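Local structure of cysteine hydrolase (3IRV) at residues Gly78-Arg83 with Asp118-Ser123; Gly82-Arg85 with Asn90-Gln93. The protein belongs to the isochorismatase family of cysteine hydrolases and probably acts as a hydrolase. One frame throughout, in Å; residues are numbered along the deposited sequence.

Contact 1. Residues Gly78-Arg83 with Asp118-Ser123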
loop_
_atom_site.group_PDB
_atom_site.type_symbol
_atom_site.label_atom_id
_atom_site.label_comp_id
_atom_site.label_asym_id
_atom_site.label_seq_id
_atom_site.Cartn_x
_atom_site.Cartn_y
_atom_site.Cartn_z
ATOM N N GLY A 78 21.305 1.590 13.331
ATOM C CA GLY A 78 21.293 1.483 11.868
ATOM C C GLY A 78 21.339 0.063 11.306
ATOM O O GLY A 78 21.265 -0.120 10.074
ATOM N N SER A 79 21.436 -0.947 12.183
ATOM C CA SER A 79 21.513 -2.357 11.721
ATOM C C SER A 79 20.224 -2.867 11.083
ATOM O O SER A 79 20.244 -3.863 10.338
ATOM C CB SER A 79 21.928 -3.302 12.843
ATOM O OG SER A 79 20.915 -3.367 13.827
ATOM N N ASP A 80 19.121 -2.157 11.327
ATOM C CA ASP A 80 17.790 -2.617 10.916
ATOM C C ASP A 80 17.072 -1.571 10.083
ATOM O O ASP A 80 15.842 -1.625 9.935
ATOM C CB ASP A 80 16.940 -3.007 12.134
ATOM C CG ASP A 80 16.868 -1.906 13.185
ATOM O OD1 ASP A 80 17.374 -0.765 12.948
ATOM O OD2 ASP A 80 16.270 -2.172 14.250
ATOM N N THR A 81 17.845 -0.608 9.554
ATOM C CA THR A 81 17.291 0.413 8.660
ATOM C C THR A 81 18.155 0.520 7.421
ATOM O O THR A 81 19.385 0.696 7.498
ATOM C CB THR A 81 17.186 1.797 9.322
ATOM O OG1 THR A 81 18.474 2.209 9.832
ATOM C CG2 THR A 81 16.153 1.777 10.444
ATOM N N GLY A 82 17.514 0.328 6.274
ATOM C CA GLY A 82 18.173 0.459 4.967
ATOM C C GLY A 82 17.384 1.498 4.195
ATOM O O GLY A 82 17.668 2.705 4.298
ATOM N N ARG A 83 16.382 1.041 3.435
ATOM C CA ARG A 83 15.496 1.983 2.729
ATOM C C ARG A 83 14.814 2.996 3.652
ATOM O O ARG A 83 14.680 4.156 3.278
ATOM C CB ARG A 83 14.467 1.260 1.863
ATOM C CG ARG A 83 15.094 0.251 0.859
ATOM C CD ARG A 83 15.935 0.899 -0.253
ATOM N NE ARG A 83 17.263 1.285 0.222
ATOM C CZ ARG A 83 18.267 0.426 0.424
ATOM N NH1 ARG A 83 19.427 0.888 0.876
ATOM N NH2 ARG A 83 18.124 -0.905 0.187
ATOM N N ASP A 118 5.859 -4.662 17.656
ATOM C CA ASP A 118 6.798 -3.650 17.155
ATOM C C ASP A 118 7.168 -3.938 15.704
ATOM O O ASP A 118 7.192 -5.089 15.280
ATOM C CB ASP A 118 8.057 -3.596 18.027
ATOM C CG ASP A 118 7.780 -3.090 19.449
ATOM O OD1 ASP A 118 6.724 -2.477 19.694
ATOM O OD2 ASP A 118 8.628 -3.325 20.328
ATOM N N LYS A 119 7.463 -2.885 14.943
ATOM C CA LYS A 119 7.760 -3.041 13.520
ATOM C C LYS A 119 8.838 -2.070 13.092
ATOM O O LYS A 119 8.954 -1.001 13.677
ATOM C CB LYS A 119 6.498 -2.815 12.687
ATOM C CG LYS A 119 5.888 -1.393 12.822
ATOM C CD LYS A 119 4.505 -1.336 12.137
ATOM C CE LYS A 119 3.821 0.019 12.297
ATOM N NZ LYS A 119 4.432 1.074 11.416
ATOM N N LEU A 120 9.605 -2.461 12.075
ATOM C CA LEU A 120 10.741 -1.670 11.615
ATOM C C LEU A 120 10.404 -0.667 10.513
ATOM O O LEU A 120 11.230 0.206 10.193
ATOM C CB LEU A 120 11.864 -2.587 11.093
ATOM C CG LEU A 120 12.472 -3.594 12.065
ATOM C CD1 LEU A 120 13.471 -4.510 11.286
ATOM C CD2 LEU A 120 13.147 -2.889 13.229
ATOM N N PHE A 121 9.248 -0.834 9.872
ATOM C CA PHE A 121 8.930 -0.030 8.696
ATOM C C PHE A 121 7.462 0.372 8.821
ATOM O O PHE A 121 6.994 0.650 9.933
ATOM C CB PHE A 121 9.217 -0.868 7.441
ATOM C CG PHE A 121 9.893 -0.118 6.319
ATOM C CD1 PHE A 121 10.886 -0.745 5.558
ATOM C CD2 PHE A 121 9.568 1.194 6.027
ATOM C CE1 PHE A 121 11.524 -0.070 4.492
ATOM C CE2 PHE A 121 10.194 1.867 4.955
ATOM C CZ PHE A 121 11.170 1.231 4.205
ATOM N N TYR A 122 6.733 0.423 7.714
ATOM C CA TYR A 122 5.353 0.933 7.776
ATOM C C TYR A 122 4.304 -0.149 8.055
ATOM O O TYR A 122 3.356 0.070 8.837
ATOM C CB TYR A 122 4.969 1.679 6.494
ATOM C CG TYR A 122 5.954 2.739 6.091
ATOM C CD1 TYR A 122 6.405 3.706 7.002
ATOM C CD2 TYR A 122 6.447 2.766 4.788
ATOM C CE1 TYR A 122 7.319 4.687 6.607
ATOM C CE2 TYR A 122 7.366 3.746 4.378
ATOM C CZ TYR A 122 7.797 4.690 5.290
ATOM O OH TYR A 122 8.684 5.655 4.852
ATOM N N SER A 123 4.447 -1.276 7.365
ATOM C CA SER A 123 3.496 -2.379 7.409
ATOM C C SER A 123 3.400 -2.966 8.800
ATOM O O SER A 123 4.431 -3.328 9.391
ATOM C CB SER A 123 3.978 -3.496 6.502
ATOM O OG SER A 123 3.111 -4.605 6.590
HETATM O O HOH W 1 13.619 -0.338 8.734
#

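Contact 2. Residues Gly82-Arg85 with Asn90-Gln93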
loop_
_atom_site.group_PDB
_atom_site.type_symbol
_atom_site.label_atom_id
_atom_site.label_comp_id
_atom_site.label_asym_id
_atom_site.label_seq_id
_atom_site.Cartn_x
_atom_site.Cartn_y
_atom_site.Cartn_z
ATOM N N GLY A 82 17.514 0.328 6.274
ATOM C CA GLY A 82 18.173 0.459 4.967
ATOM C C GLY A 82 17.384 1.498 4.195
ATOM O O GLY A 82 17.668 2.705 4.298
ATOM N N ARG A 83 16.382 1.041 3.435
ATOM C CA ARG A 83 15.496 1.983 2.729
ATOM C C ARG A 83 14.814 2.996 3.652
ATOM O O ARG A 83 14.680 4.156 3.278
ATOM C CB ARG A 83 14.467 1.260 1.863
ATOM C CG ARG A 83 15.094 0.251 0.859
ATOM C CD ARG A 83 15.935 0.899 -0.253
ATOM N NE ARG A 83 17.263 1.285 0.222
ATOM C CZ ARG A 83 18.267 0.426 0.424
ATOM N NH1 ARG A 83 19.427 0.888 0.876
ATOM N NH2 ARG A 83 18.124 -0.905 0.187
ATOM N N MET A 84 14.427 2.558 4.855
ATOM C CA MET A 84 13.796 3.457 5.830
ATOM C C MET A 84 14.740 4.646 6.130
ATOM O O MET A 84 14.297 5.800 6.198
ATOM C CB MET A 84 13.410 2.714 7.125
ATOM C CG MET A 84 12.663 3.580 8.127
ATOM S SD MET A 84 10.957 4.116 7.670
ATOM C CE MET A 84 10.861 5.519 8.784
ATOM N N ARG A 85 16.037 4.363 6.248
ATOM C CA ARG A 85 17.017 5.427 6.515
ATOM C C ARG A 85 17.296 6.302 5.283
ATOM O O ARG A 85 17.570 7.499 5.410
ATOM C CB ARG A 85 18.295 4.849 7.121
ATOM C CG ARG A 85 19.362 5.905 7.434
ATOM C CD ARG A 85 20.247 5.498 8.607
ATOM N NE ARG A 85 20.465 4.050 8.705
ATOM C CZ ARG A 85 21.593 3.435 8.367
ATOM N NH1 ARG A 85 22.623 4.134 7.904
ATOM N NH2 ARG A 85 21.696 2.126 8.498
ATOM N N ASN A 90 17.040 10.710 9.530
ATOM C CA ASN A 90 17.200 10.789 10.990
ATOM C C ASN A 90 16.522 9.628 11.738
ATOM O O ASN A 90 16.422 9.655 12.970
ATOM C CB ASN A 90 16.671 12.137 11.510
ATOM C CG ASN A 90 15.182 12.359 11.209
ATOM O OD1 ASN A 90 14.590 11.668 10.372
ATOM N ND2 ASN A 90 14.574 13.356 11.884
ATOM N N VAL A 91 16.047 8.621 10.993
ATOM C CA VAL A 91 15.213 7.590 11.616
ATOM C C VAL A 91 15.872 6.951 12.841
ATOM O O VAL A 91 15.198 6.699 13.832
ATOM C CB VAL A 91 14.785 6.497 10.617
ATOM C CG1 VAL A 91 15.995 5.756 10.015
ATOM C CG2 VAL A 91 13.768 5.539 11.255
ATOM N N ASP A 92 17.187 6.718 12.791
ATOM C CA ASP A 92 17.840 5.996 13.902
ATOM C C ASP A 92 17.899 6.819 15.175
ATOM O O ASP A 92 18.154 6.268 16.256
ATOM C CB ASP A 92 19.240 5.479 13.539
ATOM C CG ASP A 92 19.213 4.495 12.373
ATOM O OD1 ASP A 92 18.215 3.749 12.216
ATOM O OD2 ASP A 92 20.174 4.485 11.590
ATOM N N GLN A 93 17.703 8.127 15.037
ATOM C CA GLN A 93 17.775 9.053 16.166
ATOM C C GLN A 93 16.416 9.497 16.670
ATOM O O GLN A 93 16.339 10.258 17.637
ATOM C CB GLN A 93 18.568 10.304 15.767
ATOM C CG GLN A 93 20.093 10.092 15.754
ATOM C CD GLN A 93 20.575 9.328 14.540
ATOM O OE1 GLN A 93 20.239 9.672 13.400
ATOM N NE2 GLN A 93 21.361 8.279 14.777
#

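Contact 1. Residues Gly78-Arg83 with Asp118-Ser123
In this isochorismatase-like fold, built round a parallel sheet, Asp80 and Leu120 meet where the loop between strand 66-72 and helix 83-87 passes the end of strand 115-119. The two side chains cross at about a right angle. Leu120 sets both methyls against Asp80 CB, while its CD2 also lies 3.4 Å from Asp80 OD2. That carboxylate oxygen has its polar partner elsewhere, in a salt bridge to Arg75. No direct hydrogen bond joins the segments; instead one water donates to Asp80 O at 2.8 Å and to Leu120 O at 2.9 Å, tying the two backbones together. Further along, Arg83 lays its CB at the edge of the Phe121 ring, near the ring plane and 4.0 Å from CZ; bends at chi2 and chi3 carry its guanidinium away to a salt bridge with Asp86. His162 of the second subunit meets the Phe121 ring, so the contact borders the dimer interface. Lys119, salt-bridged to Asp29 and touching Cys152, is consistent with the family's Asp-Lys-Cys catalytic triad; its NZ also donates to Phe121 O, on a lone pair, and to Tyr122 O from above the plane of the Tyr122 carbonyl, each at 3.0 Å.

Contact 2. Residues Gly82-Arg85 with Asn90-Gln93
Val91 packs against Arg85 and Met84 where helix 83-87 is followed, after a short link, by the weakly bonded helix 91-94, two short successive helices in the connection from strand 66-72 to strand 115-119 of the parallel sheet. The CA atoms of Arg85 and Val91 are 5.8 Å apart. The two methyls of Val91 divide the work. CG1 rests on the backbone and root of Arg85, 3.7 Å from its CA, whereas CG2, anti to the backbone N of Val91, reaches the Met84 side chain and lies 3.8 Å from its CE. Met84 extends from the helix with CG anti to its own N (chi1 -176°) and then bends at chi2, which brings the terminal methyl round to Val91. Phe121 and Tyr122 also pack on Met84. Beside this apolar patch Arg85 and Asp92 cross at about a right angle, with NE 2.9 Å from OD2. The oxygen lies well out of the guanidinium plane, and the guanidinium and carboxylate planes are 53° apart; the salt bridge therefore rests on charge, with no N-H directed at OD2.

The next shell supplies the directed bonds. Thr81 OG1 hydrogen-bonds to both Arg85 NE and Asp92 OD1, linking the two charged groups through one hydroxyl, and Arg85 NH2 makes a weak hydrogen bond to Gly78 O.

The segments of the two contacts overlap at Gly82 and Arg83, of which Arg83 takes part across contact 1 alone, and the contact centres lie about 7 Å apart. Contact 2 is the more buried and is local, holding two successive short helices together through methyl packing and an ion pair. Contact 1 spans a longer separation in sequence, bringing the loop before helix 83-87 to the end of a sheet strand; it is partly buried and relies on a bridging water and sparse apolar touches. Thr81, in the loop of contact 1, connects the two, as does Phe121, whose CZ lies 3.6 Å from Met84 N. The second subunit reaches both: its Glu164 accepts a hydrogen bond from Arg83 N.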